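Local coordinates for protein kinase A regulatory subunit, putative (Trypanosoma cruzi, PDB 6FTF) that probably acts as the regulatory subunit of a cAMP-independent protein kinase A, binding the nucleoside analogue 7-cyano-7-deazainosine in two pockets, at residues 38-43 and 55-60; 164-169 and 202-207; 175-180 and 257-262; 238-243 and 289-294. One frame throughout, in Å; residues are numbered along the deposited sequence.

Contact 1: 38-43 and 55-60; sequences KLLTHN and KVVAGA
L40 reaches across from helix 30-42 and sets a single methyl, CD1, on the backbone and side chains of helix 51-60. L40 CD1 lies 3.9 Å from A58 N, 4.0 Å from V57 CG1 and 4.1 Å from A58 CB, so it rests against one turn of the neighbouring helix where a small alanine lets it come close to the main chain. The extended second torsion of L40 (chi2 -179°) makes this methyl the leading atom of the side chain. V57 answers with CG1, the branch opposite its own backbone N (chi1 170°), and all three touching residues are buried. The side chains meet only through carbon.

Beyond this first shell, L40 also touches F46 and M61, V57 packs on L136 and V145, and A58 leans on I36 and T37 one turn earlier in the partner helix. H42 is tied back to K38 by its ring: H42 ND1 gives its hydrogen to K38 O over 2.9 Å, and the oxygen sits in the plane of the imidazole, which fixes the turn of the ring. The side chain of N43 bonds with ND2 to G106 O and with OD1 to L45 N, anchoring the chain here. Two helices packed through a leucine, a valine and an alanine, joined by a short linker and leading into the first beta strand, are consistent with the N3A motif of cyclic nucleotide-binding domains.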
loop_
_atom_site.group_PDB
_atom_site.type_symbol
_atom_site.label_atom_id
_atom_site.label_comp_id
_atom_site.label_asym_id
_atom_site.label_seq_id
_atom_site.Cartn_x
_atom_site.Cartn_y
_atom_site.Cartn_z
ATOM N N LYS A 38 12.235 -4.089 -6.190
ATOM C CA LYS A 38 10.896 -4.661 -6.173
ATOM C C LYS A 38 10.327 -4.689 -4.760
ATOM O O LYS A 38 9.152 -4.354 -4.550
ATOM C CB LYS A 38 10.913 -6.050 -6.794
ATOM C CG LYS A 38 9.522 -6.637 -7.015
ATOM C CD LYS A 38 9.598 -7.989 -7.712
ATOM C CE LYS A 38 10.471 -7.917 -8.961
ATOM N NZ LYS A 38 9.962 -6.943 -9.970
ATOM N N LEU A 39 11.140 -5.049 -3.767
ATOM C CA LEU A 39 10.654 -4.985 -2.394
ATOM C C LEU A 39 10.237 -3.563 -2.038
ATOM O O LEU A 39 9.182 -3.344 -1.430
ATOM C CB LEU A 39 11.725 -5.460 -1.414
ATOM C CG LEU A 39 12.120 -6.942 -1.492
ATOM C CD1 LEU A 39 13.327 -7.204 -0.609
ATOM C CD2 LEU A 39 10.980 -7.840 -1.076
ATOM N N LEU A 40 11.057 -2.584 -2.393
ATOM C CA LEU A 40 10.763 -1.212 -2.010
ATOM C C LEU A 40 9.520 -0.678 -2.703
ATOM O O LEU A 40 8.728 0.047 -2.085
ATOM C CB LEU A 40 11.956 -0.327 -2.331
ATOM C CG LEU A 40 13.271 -0.652 -1.639
ATOM C CD1 LEU A 40 14.256 0.381 -2.121
ATOM C CD2 LEU A 40 13.096 -0.653 -0.129
ATOM N N THR A 41 9.332 -0.994 -3.982
ATOM C CA THR A 41 8.203 -0.425 -4.706
ATOM C C THR A 41 6.871 -1.045 -4.312
ATOM O O THR A 41 5.818 -0.495 -4.679
ATOM C CB THR A 41 8.393 -0.499 -6.218
ATOM O OG1 THR A 41 8.507 -1.856 -6.616
ATOM C CG2 THR A 41 9.626 0.289 -6.675
ATOM N N HIS A 42 6.870 -2.152 -3.583
ATOM C CA HIS A 42 5.629 -2.718 -3.079
ATOM C C HIS A 42 5.424 -2.474 -1.596
ATOM O O HIS A 42 4.394 -2.876 -1.056
ATOM C CB HIS A 42 5.566 -4.218 -3.387
ATOM C CG HIS A 42 5.431 -4.499 -4.845
ATOM N ND1 HIS A 42 6.503 -4.474 -5.711
ATOM C CD2 HIS A 42 4.340 -4.750 -5.607
ATOM C CE1 HIS A 42 6.083 -4.726 -6.938
ATOM N NE2 HIS A 42 4.774 -4.900 -6.903
ATOM N N ASN A 43 6.353 -1.807 -0.929
ATOM C CA ASN A 43 6.243 -1.525 0.494
ATOM C C ASN A 43 5.820 -0.080 0.698
ATOM O O ASN A 43 6.432 0.839 0.148
ATOM C CB ASN A 43 7.576 -1.799 1.195
ATOM C CG ASN A 43 7.484 -1.598 2.683
ATOM O OD1 ASN A 43 7.346 -0.473 3.157
ATOM N ND2 ASN A 43 7.571 -2.680 3.445
ATOM N N LYS A 55 16.274 3.749 -6.110
ATOM C CA LYS A 55 17.532 3.067 -6.372
ATOM C C LYS A 55 18.646 3.557 -5.446
ATOM O O LYS A 55 19.506 2.759 -5.061
ATOM C CB LYS A 55 17.879 3.136 -7.859
ATOM C CG LYS A 55 16.913 2.300 -8.689
ATOM C CD LYS A 55 17.134 2.434 -10.184
ATOM C CE LYS A 55 18.366 1.682 -10.641
ATOM N NZ LYS A 55 18.561 1.799 -12.122
ATOM N N VAL A 56 18.633 4.832 -5.045
ATOM C CA VAL A 56 19.582 5.302 -4.034
ATOM C C VAL A 56 19.382 4.542 -2.732
ATOM O O VAL A 56 20.340 4.081 -2.099
ATOM C CB VAL A 56 19.448 6.823 -3.817
ATOM C CG1 VAL A 56 20.271 7.282 -2.629
ATOM C CG2 VAL A 56 19.863 7.593 -5.063
ATOM N N VAL A 57 18.132 4.434 -2.290
ATOM C CA VAL A 57 17.832 3.734 -1.050
ATOM C C VAL A 57 18.283 2.282 -1.151
ATOM O O VAL A 57 18.927 1.750 -0.240
ATOM C CB VAL A 57 16.332 3.864 -0.722
ATOM C CG1 VAL A 57 15.949 2.957 0.423
ATOM C CG2 VAL A 57 15.986 5.312 -0.371
ATOM N N ALA A 58 17.968 1.620 -2.264
ATOM C CA ALA A 58 18.411 0.245 -2.476
ATOM C C ALA A 58 19.920 0.122 -2.374
ATOM O O ALA A 58 20.440 -0.806 -1.731
ATOM C CB ALA A 58 17.885 -0.300 -3.801
ATOM N N GLY A 59 20.646 1.046 -2.987
ATOM C CA GLY A 59 22.092 1.027 -2.910
ATOM C C GLY A 59 22.620 1.147 -1.502
ATOM O O GLY A 59 23.699 0.637 -1.196
ATOM N N ALA A 60 21.882 1.831 -0.632
ATOM C CA ALA A 60 22.320 2.051 0.738
ATOM C C ALA A 60 22.040 0.865 1.649
ATOM O O ALA A 60 22.520 0.855 2.787
ATOM C CB ALA A 60 21.628 3.282 1.334
#

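Contact 2: 164-169 and 202-207; sequences PFLGGL and LYIIME
F165 meets I204 with its ring swung into the crowded position between its own backbone N and carbonyl carbon (chi1 88°), an uncommon setting for phenylalanine. The ring is thereby turned edge-on to the strand: I204 CD1 lies near the ring plane, 4.0 Å from F165 CZ and 4.1 Å from F165 CE1. I204 CG1 follows at 4.2 Å from F165 CE1, so the outer two carbons of the isoleucine run along the rim of the ring and not over its face. One face is taken instead by the next residue, with L166 CD2 3.5 Å above the plane and displaced toward the rim. The other branch of the same leucine, L166 CD1, stands 4.4 Å from I204 CD1.

The 3-10 segment 164-166 presents these two side chains together, and a type I turn from L166 to L169 carries the chain onward, closed by L169 N to L166 O. Helices 149-160 and 171-178, joined through this 3-10 segment ahead of the beta-roll, are consistent with the N3A motif of the second cyclic nucleotide-binding domain. H232 adds a second ring beside F165, their planes at about 55°. F159 of helix 149-160 also covers I204, while L166 touches L160 of that helix and L268 of helix 264-268. Strand 201-205 pairs through I204 with A257, then meets a classic beta bulge at M206 and E207 opposite I255.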
loop_
_atom_site.group_PDB
_atom_site.type_symbol
_atom_site.label_atom_id
_atom_site.label_comp_id
_atom_site.label_asym_id
_atom_site.label_seq_id
_atom_site.Cartn_x
_atom_site.Cartn_y
_atom_site.Cartn_z
ATOM N N PRO A 164 -16.562 2.278 6.181
ATOM C CA PRO A 164 -17.068 0.941 6.560
ATOM C C PRO A 164 -16.169 -0.230 6.179
ATOM O O PRO A 164 -15.949 -1.103 7.023
ATOM C CB PRO A 164 -18.450 0.890 5.895
ATOM C CG PRO A 164 -18.893 2.313 5.908
ATOM C CD PRO A 164 -17.638 3.119 5.616
ATOM N N PHE A 165 -15.670 -0.301 4.950
ATOM C CA PHE A 165 -14.961 -1.507 4.540
ATOM C C PHE A 165 -13.605 -1.644 5.206
ATOM O O PHE A 165 -13.004 -2.719 5.126
ATOM C CB PHE A 165 -14.871 -1.625 3.011
ATOM C CG PHE A 165 -13.682 -0.936 2.371
ATOM C CD1 PHE A 165 -13.720 0.421 2.059
ATOM C CD2 PHE A 165 -12.574 -1.654 2.008
ATOM C CE1 PHE A 165 -12.642 1.027 1.425
ATOM C CE2 PHE A 165 -11.509 -1.050 1.378
ATOM C CZ PHE A 165 -11.553 0.300 1.092
ATOM N N LEU A 166 -13.141 -0.606 5.907
ATOM C CA LEU A 166 -11.878 -0.650 6.624
ATOM C C LEU A 166 -12.052 -0.888 8.115
ATOM O O LEU A 166 -11.062 -0.883 8.864
ATOM C CB LEU A 166 -11.102 0.649 6.409
ATOM C CG LEU A 166 -10.783 0.973 4.951
ATOM C CD1 LEU A 166 -10.159 2.341 4.862
ATOM C CD2 LEU A 166 -9.877 -0.055 4.325
ATOM N N GLY A 167 -13.274 -1.152 8.567
ATOM C CA GLY A 167 -13.534 -1.254 9.988
ATOM C C GLY A 167 -12.810 -2.385 10.674
ATOM O O GLY A 167 -12.611 -2.328 11.895
ATOM N N GLY A 168 -12.408 -3.399 9.932
ATOM C CA GLY A 168 -11.653 -4.486 10.520
ATOM C C GLY A 168 -10.167 -4.230 10.682
ATOM O O GLY A 168 -9.502 -5.026 11.359
ATOM N N LEU A 169 -9.627 -3.166 10.077
ATOM C CA LEU A 169 -8.216 -2.813 10.246
ATOM C C LEU A 169 -8.020 -2.105 11.588
ATOM O O LEU A 169 -8.830 -1.273 11.983
ATOM C CB LEU A 169 -7.763 -1.871 9.119
ATOM C CG LEU A 169 -7.761 -2.348 7.660
ATOM C CD1 LEU A 169 -7.132 -1.294 6.741
ATOM C CD2 LEU A 169 -7.077 -3.693 7.485
ATOM N N LEU A 202 -7.066 2.300 -7.196
ATOM C CA LEU A 202 -8.239 2.119 -6.358
ATOM C C LEU A 202 -8.525 3.450 -5.682
ATOM O O LEU A 202 -7.608 4.120 -5.196
ATOM C CB LEU A 202 -8.002 1.012 -5.325
ATOM C CG LEU A 202 -9.149 0.621 -4.396
ATOM C CD1 LEU A 202 -9.012 -0.834 -3.942
ATOM C CD2 LEU A 202 -9.201 1.531 -3.188
ATOM N N TYR A 203 -9.787 3.846 -5.673
ATOM C CA TYR A 203 -10.207 5.133 -5.140
ATOM C C TYR A 203 -11.191 4.904 -4.008
ATOM O O TYR A 203 -12.126 4.106 -4.145
ATOM C CB TYR A 203 -10.892 5.967 -6.231
ATOM C CG TYR A 203 -10.013 6.295 -7.412
ATOM C CD1 TYR A 203 -9.902 5.422 -8.469
ATOM C CD2 TYR A 203 -9.290 7.471 -7.461
ATOM C CE1 TYR A 203 -9.091 5.712 -9.543
ATOM C CE2 TYR A 203 -8.477 7.764 -8.527
ATOM C CZ TYR A 203 -8.381 6.885 -9.558
ATOM O OH TYR A 203 -7.560 7.174 -10.647
ATOM N N ILE A 204 -10.997 5.608 -2.900
ATOM C CA ILE A 204 -11.971 5.653 -1.820
ATOM C C ILE A 204 -12.586 7.036 -1.863
ATOM O O ILE A 204 -11.866 8.041 -1.883
ATOM C CB ILE A 204 -11.327 5.380 -0.455
ATOM C CG1 ILE A 204 -10.502 4.086 -0.482
ATOM C CG2 ILE A 204 -12.404 5.343 0.604
ATOM C CD1 ILE A 204 -9.712 3.831 0.794
ATOM N N ILE A 205 -13.902 7.096 -1.930
ATOM C CA ILE A 205 -14.581 8.378 -2.071
ATOM C C ILE A 205 -14.618 9.092 -0.725
ATOM O O ILE A 205 -15.270 8.640 0.220
ATOM C CB ILE A 205 -15.986 8.198 -2.655
ATOM C CG1 ILE A 205 -15.895 7.466 -3.998
ATOM C CG2 ILE A 205 -16.661 9.561 -2.813
ATOM C CD1 ILE A 205 -17.231 7.068 -4.565
ATOM N N MET A 206 -13.957 10.246 -0.649
ATOM C CA MET A 206 -13.988 11.074 0.549
ATOM C C MET A 206 -15.163 12.033 0.546
ATOM O O MET A 206 -15.682 12.377 1.617
ATOM C CB MET A 206 -12.676 11.856 0.704
ATOM C CG MET A 206 -11.460 10.959 0.840
ATOM S SD MET A 206 -9.896 11.831 1.035
ATOM C CE MET A 206 -10.020 12.381 2.738
ATOM N N GLU A 207 -15.594 12.478 -0.628
ATOM C CA GLU A 207 -16.764 13.327 -0.757
ATOM C C GLU A 207 -17.301 13.177 -2.169
ATOM O O GLU A 207 -16.526 13.067 -3.119
ATOM C CB GLU A 207 -16.370 14.786 -0.535
ATOM C CG GLU A 207 -17.487 15.785 -0.536
ATOM C CD GLU A 207 -16.940 17.201 -0.512
ATOM O OE1 GLU A 207 -16.077 17.492 0.344
ATOM O OE2 GLU A 207 -17.346 18.010 -1.371
#

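Contact 3: 175-180 and 257-262; sequences LQLADA and AKLNRR
L259 and A180 meet where A180 and L177 of 175-180 lie against strand 254-260, at the place where helical elements pack on the beta-roll of the second cyclic nucleotide-binding domain. Followed outward, L259 leaves the strand at CB, and its first torsion (chi1 178°) holds CG opposite the backbone N. There the chain forks: both methyls reach L177 CD1, and CD1 alone also reaches A180. CD1 of L259 lies a close 3.5 Å from A180 CB and 3.9 Å from A180 O. CD2 of L259 lies 4.2 Å from L177 CD1, and the two leucines cross at about a right angle. L177 likewise has CG opposite its backbone N, which sends its tip across to the strand.

The cluster is closed by residues of three other elements: C267 of helix 264-268 touches L177 and A180, L268 touches L259, L160 touches L177, and L181 covers L259 from the adjoining strand. K258 points its CB away from the helix; its ammonium forms a salt bridge with E184 and its side chain a cation-pi contact with W201.

Polar linkage comes through one ordered water, which donates to A180 O at 2.7 Å and accepts from N260 N at 2.9 Å, satisfying a carbonyl and an amide at the edge of the apolar patch. Past it, N260 bends the chain after the strand into an Asx turn: R262 N gives a nearly straight bond, 172° at the hydrogen, to N260 OD1 over 3.0 Å.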
loop_
_atom_site.group_PDB
_atom_site.type_symbol
_atom_site.label_atom_id
_atom_site.label_comp_id
_atom_site.label_asym_id
_atom_site.label_seq_id
_atom_site.Cartn_x
_atom_site.Cartn_y
_atom_site.Cartn_z
ATOM N N LEU A 175 -3.033 3.113 9.348
ATOM C CA LEU A 175 -1.922 4.017 9.057
ATOM C C LEU A 175 -1.043 3.478 7.935
ATOM O O LEU A 175 -0.511 4.264 7.140
ATOM C CB LEU A 175 -1.104 4.253 10.311
ATOM C CG LEU A 175 -1.875 5.062 11.362
ATOM C CD1 LEU A 175 -1.215 4.904 12.709
ATOM C CD2 LEU A 175 -1.989 6.534 10.972
ATOM N N GLN A 176 -0.901 2.153 7.844
ATOM C CA GLN A 176 -0.176 1.531 6.733
ATOM C C GLN A 176 -0.863 1.821 5.402
ATOM O O GLN A 176 -0.195 2.068 4.391
ATOM C CB GLN A 176 -0.065 0.029 7.007
ATOM C CG GLN A 176 0.513 -0.865 5.954
ATOM C CD GLN A 176 0.738 -2.239 6.524
ATOM O OE1 GLN A 176 -0.201 -3.042 6.678
ATOM N NE2 GLN A 176 1.952 -2.492 6.914
ATOM N N LEU A 177 -2.193 1.819 5.383
ATOM C CA LEU A 177 -2.923 2.252 4.197
ATOM C C LEU A 177 -2.662 3.731 3.918
ATOM O O LEU A 177 -2.398 4.129 2.778
ATOM C CB LEU A 177 -4.411 1.947 4.385
ATOM C CG LEU A 177 -5.330 2.502 3.314
ATOM C CD1 LEU A 177 -5.017 1.969 1.929
ATOM C CD2 LEU A 177 -6.756 2.200 3.685
ATOM N N ALA A 178 -2.756 4.570 4.951
ATOM C CA ALA A 178 -2.547 6.004 4.765
ATOM C C ALA A 178 -1.194 6.296 4.125
ATOM O O ALA A 178 -1.064 7.243 3.328
ATOM C CB ALA A 178 -2.650 6.742 6.098
ATOM N N ASP A 179 -0.159 5.519 4.484
ATOM C CA ASP A 179 1.184 5.713 3.935
ATOM C C ASP A 179 1.199 5.662 2.411
ATOM O O ASP A 179 2.103 6.219 1.791
ATOM C CB ASP A 179 2.119 4.606 4.448
ATOM C CG ASP A 179 2.584 4.792 5.882
ATOM O OD1 ASP A 179 2.745 5.951 6.330
ATOM O OD2 ASP A 179 2.816 3.758 6.555
ATOM N N ALA A 180 0.254 4.956 1.801
ATOM C CA ALA A 180 0.217 4.718 0.361
ATOM C C ALA A 180 -0.832 5.561 -0.355
ATOM O O ALA A 180 -0.992 5.414 -1.573
ATOM C CB ALA A 180 -0.016 3.231 0.074
ATOM N N ALA A 257 -9.374 9.518 -2.119
ATOM C CA ALA A 257 -8.069 9.006 -1.737
ATOM C C ALA A 257 -7.752 7.871 -2.695
ATOM O O ALA A 257 -8.617 7.045 -2.982
ATOM C CB ALA A 257 -8.059 8.493 -0.297
ATOM N N LYS A 258 -6.524 7.838 -3.184
ATOM C CA LYS A 258 -6.102 7.027 -4.320
ATOM C C LYS A 258 -4.963 6.108 -3.885
ATOM O O LYS A 258 -3.987 6.570 -3.276
ATOM C CB LYS A 258 -5.617 8.040 -5.382
ATOM C CG LYS A 258 -5.118 7.549 -6.711
ATOM C CD LYS A 258 -4.811 8.749 -7.597
ATOM C CE LYS A 258 -4.394 8.319 -8.999
ATOM N NZ LYS A 258 -4.115 9.480 -9.868
ATOM N N LEU A 259 -5.073 4.822 -4.222
ATOM C CA LEU A 259 -4.096 3.794 -3.898
ATOM C C LEU A 259 -3.636 3.093 -5.174
ATOM O O LEU A 259 -4.464 2.653 -5.977
ATOM C CB LEU A 259 -4.787 2.770 -3.011
ATOM C CG LEU A 259 -3.953 1.575 -2.602
ATOM C CD1 LEU A 259 -2.852 1.964 -1.626
ATOM C CD2 LEU A 259 -4.824 0.491 -1.991
ATOM N N ASN A 260 -2.332 2.964 -5.356
ATOM C CA ASN A 260 -1.823 2.230 -6.505
ATOM C C ASN A 260 -1.883 0.721 -6.294
ATOM O O ASN A 260 -1.671 0.211 -5.196
ATOM C CB ASN A 260 -0.390 2.661 -6.816
ATOM C CG ASN A 260 0.076 2.162 -8.171
ATOM O OD1 ASN A 260 0.683 1.099 -8.292
ATOM N ND2 ASN A 260 -0.268 2.894 -9.207
ATOM N N ARG A 261 -2.103 0.010 -7.401
ATOM C CA ARG A 261 -2.188 -1.442 -7.382
ATOM C C ARG A 261 -0.966 -2.092 -6.750
ATOM O O ARG A 261 -1.097 -3.139 -6.129
ATOM C CB ARG A 261 -2.399 -1.951 -8.809
ATOM C CG ARG A 261 -2.783 -3.391 -8.916
ATOM C CD ARG A 261 -3.111 -3.714 -10.353
ATOM N NE ARG A 261 -3.518 -5.093 -10.513
ATOM C CZ ARG A 261 -3.848 -5.630 -11.691
ATOM N NH1 ARG A 261 -3.821 -4.897 -12.796
ATOM N NH2 ARG A 261 -4.189 -6.906 -11.759
ATOM N N ARG A 262 0.216 -1.495 -6.898
ATOM C CA ARG A 262 1.413 -2.123 -6.339
ATOM C C ARG A 262 1.379 -2.205 -4.820
ATOM O O ARG A 262 2.114 -3.016 -4.247
ATOM C CB ARG A 262 2.684 -1.411 -6.808
ATOM C CG ARG A 262 2.843 0.015 -6.343
ATOM C CD ARG A 262 3.834 0.804 -7.228
ATOM N NE ARG A 262 3.862 2.260 -6.983
ATOM C CZ ARG A 262 4.793 2.904 -6.279
ATOM N NH1 ARG A 262 5.794 2.246 -5.703
ATOM N NH2 ARG A 262 4.731 4.217 -6.140
HETATM O O HOH W 1 -0.186 3.906 -3.658
#

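Contact 4: 238-243 and 289-294; sequences FLNNHR and NVLKTG
N240 and L291 are the closest backbone positions, CA to CA 9.2 Å, in two helix ends that both give way to positive phi, at N241 and at G294. L291 spans this distance with its two methyls. CD1 comes up beside the amide end of N240, the two side chains crossing at about a right angle. CD2 approaches the imidazole obliquely, 4.4 Å from H242 NE2. These contacts are loose and apolar on the leucine side, and L291 itself is largely on the surface.

H242 is the buried member, and both of its ring nitrogens are engaged. H242 ND1 gives its hydrogen to R243 O over 2.8 Å, at 176°, with the oxygen in the ring plane, while NE2 is hydrogen-bonded to the hydroxyl of Y287 on helix 285-293. The ring is thus held from two sides, and the bond to Y287 ties the loop after helix 235-240 to the helix that bears L291.

That second helix finishes with N289 O accepting twice from T293: T293 N at 3.0 Å and T293 OG1 at 2.9 Å, from opposite faces of the carbonyl plane. G294, with a weak bond back to L291 O, completes a Schellman motif. By analogy with cyclic nucleotide-binding domains, helix 235-240 corresponds to the short helix of the phosphate-binding cassette, and helix 285-293, whose V290 touches the bound 7-cyano-7-deazainosine, probably to the C-terminal lid helix.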
loop_
_atom_site.group_PDB
_atom_site.type_symbol
_atom_site.label_atom_id
_atom_site.label_comp_id
_atom_site.label_asym_id
_atom_site.label_seq_id
_atom_site.Cartn_x
_atom_site.Cartn_y
_atom_site.Cartn_z
ATOM N N PHE A 238 -8.190 -5.472 -9.701
ATOM C CA PHE A 238 -7.101 -5.928 -8.843
ATOM C C PHE A 238 -7.368 -7.339 -8.343
ATOM O O PHE A 238 -6.428 -8.140 -8.195
ATOM C CB PHE A 238 -6.967 -5.051 -7.597
ATOM C CG PHE A 238 -6.542 -3.616 -7.815
ATOM C CD1 PHE A 238 -6.426 -3.003 -9.062
ATOM C CD2 PHE A 238 -6.237 -2.872 -6.683
ATOM C CE1 PHE A 238 -6.020 -1.664 -9.146
ATOM C CE2 PHE A 238 -5.820 -1.580 -6.761
ATOM C CZ PHE A 238 -5.722 -0.966 -7.986
ATOM N N LEU A 239 -8.631 -7.645 -8.036
ATOM C CA LEU A 239 -9.017 -8.957 -7.519
ATOM C C LEU A 239 -8.952 -10.013 -8.604
ATOM O O LEU A 239 -8.530 -11.150 -8.348
ATOM C CB LEU A 239 -10.441 -8.902 -6.964
ATOM C CG LEU A 239 -10.606 -8.066 -5.693
ATOM C CD1 LEU A 239 -12.065 -7.870 -5.379
ATOM C CD2 LEU A 239 -9.912 -8.700 -4.492
ATOM N N ASN A 240 -9.403 -9.676 -9.819
ATOM C CA ASN A 240 -9.640 -10.666 -10.860
ATOM C C ASN A 240 -8.746 -10.486 -12.077
ATOM O O ASN A 240 -8.927 -11.189 -13.080
ATOM C CB ASN A 240 -11.124 -10.700 -11.203
ATOM C CG ASN A 240 -11.952 -11.257 -10.062
ATOM O OD1 ASN A 240 -11.519 -12.212 -9.391
ATOM N ND2 ASN A 240 -13.127 -10.696 -9.826
ATOM N N ASN A 241 -7.764 -9.596 -12.002
ATOM C CA ASN A 241 -6.689 -9.493 -12.989
ATOM C C ASN A 241 -7.207 -9.296 -14.415
ATOM O O ASN A 241 -6.884 -10.054 -15.337
ATOM C CB ASN A 241 -5.767 -10.708 -12.908
ATOM C CG ASN A 241 -4.971 -10.739 -11.646
ATOM O OD1 ASN A 241 -4.413 -9.738 -11.222
ATOM N ND2 ASN A 241 -4.911 -11.904 -11.029
ATOM N N HIS A 242 -7.963 -8.218 -14.605
ATOM C CA HIS A 242 -8.454 -7.879 -15.939
ATOM C C HIS A 242 -8.462 -6.362 -16.103
ATOM O O HIS A 242 -8.383 -5.611 -15.125
ATOM C CB HIS A 242 -9.835 -8.496 -16.217
ATOM C CG HIS A 242 -10.887 -8.105 -15.225
ATOM N ND1 HIS A 242 -11.442 -6.847 -15.181
ATOM C CD2 HIS A 242 -11.472 -8.803 -14.220
ATOM C CE1 HIS A 242 -12.315 -6.789 -14.189
ATOM N NE2 HIS A 242 -12.355 -7.963 -13.591
ATOM N N ARG A 243 -8.561 -5.911 -17.350
ATOM C CA ARG A 243 -8.678 -4.487 -17.629
ATOM C C ARG A 243 -10.032 -3.971 -17.153
ATOM O O ARG A 243 -10.953 -4.723 -16.876
ATOM C CB ARG A 243 -8.447 -4.215 -19.121
ATOM C CG ARG A 243 -7.035 -4.557 -19.586
ATOM C CD ARG A 243 -6.819 -4.251 -21.044
ATOM N NE ARG A 243 -6.615 -2.832 -21.330
ATOM C CZ ARG A 243 -5.432 -2.226 -21.354
ATOM N NH1 ARG A 243 -4.333 -2.861 -21.037
ATOM N NH2 ARG A 243 -5.356 -0.947 -21.696
ATOM N N ASN A 289 -22.157 -10.966 -14.747
ATOM C CA ASN A 289 -22.344 -11.385 -16.130
ATOM C C ASN A 289 -21.096 -11.145 -16.979
ATOM O O ASN A 289 -20.798 -11.936 -17.885
ATOM C CB ASN A 289 -23.556 -10.683 -16.728
ATOM C CG ASN A 289 -23.808 -11.112 -18.137
ATOM O OD1 ASN A 289 -23.635 -10.335 -19.081
ATOM N ND2 ASN A 289 -24.178 -12.372 -18.303
ATOM N N VAL A 290 -20.361 -10.059 -16.716
ATOM C CA VAL A 290 -19.076 -9.853 -17.375
ATOM C C VAL A 290 -18.178 -11.051 -17.131
ATOM O O VAL A 290 -17.525 -11.570 -18.046
ATOM C CB VAL A 290 -18.419 -8.557 -16.860
ATOM C CG1 VAL A 290 -16.978 -8.454 -17.318
ATOM C CG2 VAL A 290 -19.161 -7.353 -17.338
ATOM N N LEU A 291 -18.115 -11.503 -15.879
ATOM C CA LEU A 291 -17.247 -12.625 -15.563
ATOM C C LEU A 291 -17.750 -13.893 -16.223
ATOM O O LEU A 291 -16.951 -14.683 -16.750
ATOM C CB LEU A 291 -17.137 -12.830 -14.048
ATOM C CG LEU A 291 -16.465 -11.713 -13.257
ATOM C CD1 LEU A 291 -16.499 -12.077 -11.784
ATOM C CD2 LEU A 291 -15.044 -11.476 -13.730
ATOM N N LYS A 292 -19.058 -14.116 -16.197
ATOM C CA LYS A 292 -19.595 -15.358 -16.727
ATOM C C LYS A 292 -19.347 -15.464 -18.222
ATOM O O LYS A 292 -19.058 -16.553 -18.730
ATOM C CB LYS A 292 -21.085 -15.428 -16.435
ATOM C CG LYS A 292 -21.668 -16.772 -16.813
ATOM C CD LYS A 292 -23.083 -16.904 -16.331
ATOM C CE LYS A 292 -24.033 -16.926 -17.505
ATOM N NZ LYS A 292 -25.457 -17.055 -17.080
ATOM N N THR A 293 -19.455 -14.352 -18.943
ATOM C CA THR A 293 -19.302 -14.359 -20.393
ATOM C C THR A 293 -17.886 -14.066 -20.848
ATOM O O THR A 293 -17.632 -14.099 -22.060
ATOM C CB THR A 293 -20.248 -13.362 -21.053
ATOM O OG1 THR A 293 -19.943 -12.029 -20.623
ATOM C CG2 THR A 293 -21.689 -13.683 -20.711
ATOM N N GLY A 294 -16.965 -13.793 -19.930
ATOM C CA GLY A 294 -15.580 -13.580 -20.291
ATOM C C GLY A 294 -15.307 -12.268 -20.985
ATOM O O GLY A 294 -14.351 -12.179 -21.762
#

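How the contacts relate
Contacts 1 and 2 are buried and apolar, and contact 3 adds a water bridge to a buried apolar core, whereas contact 4 is partly open and pairs a leucine with polar side chains at the second nucleoside pocket. Contacts 2 and 3 share a sheet, with strands 201-205 and 254-260 as neighbours, and their helical sides also touch, L166 CD1 lying 3.6 Å from L177 CD2. Contact 1 belongs to the helices near the first domain, on the other side of the chain's centre from contact 2; it reaches contact 3 through T41 O, which probably accepts from R262 NH1 at 2.9 Å. Contact 3 also leads to contact 4, where R261 packs on F238.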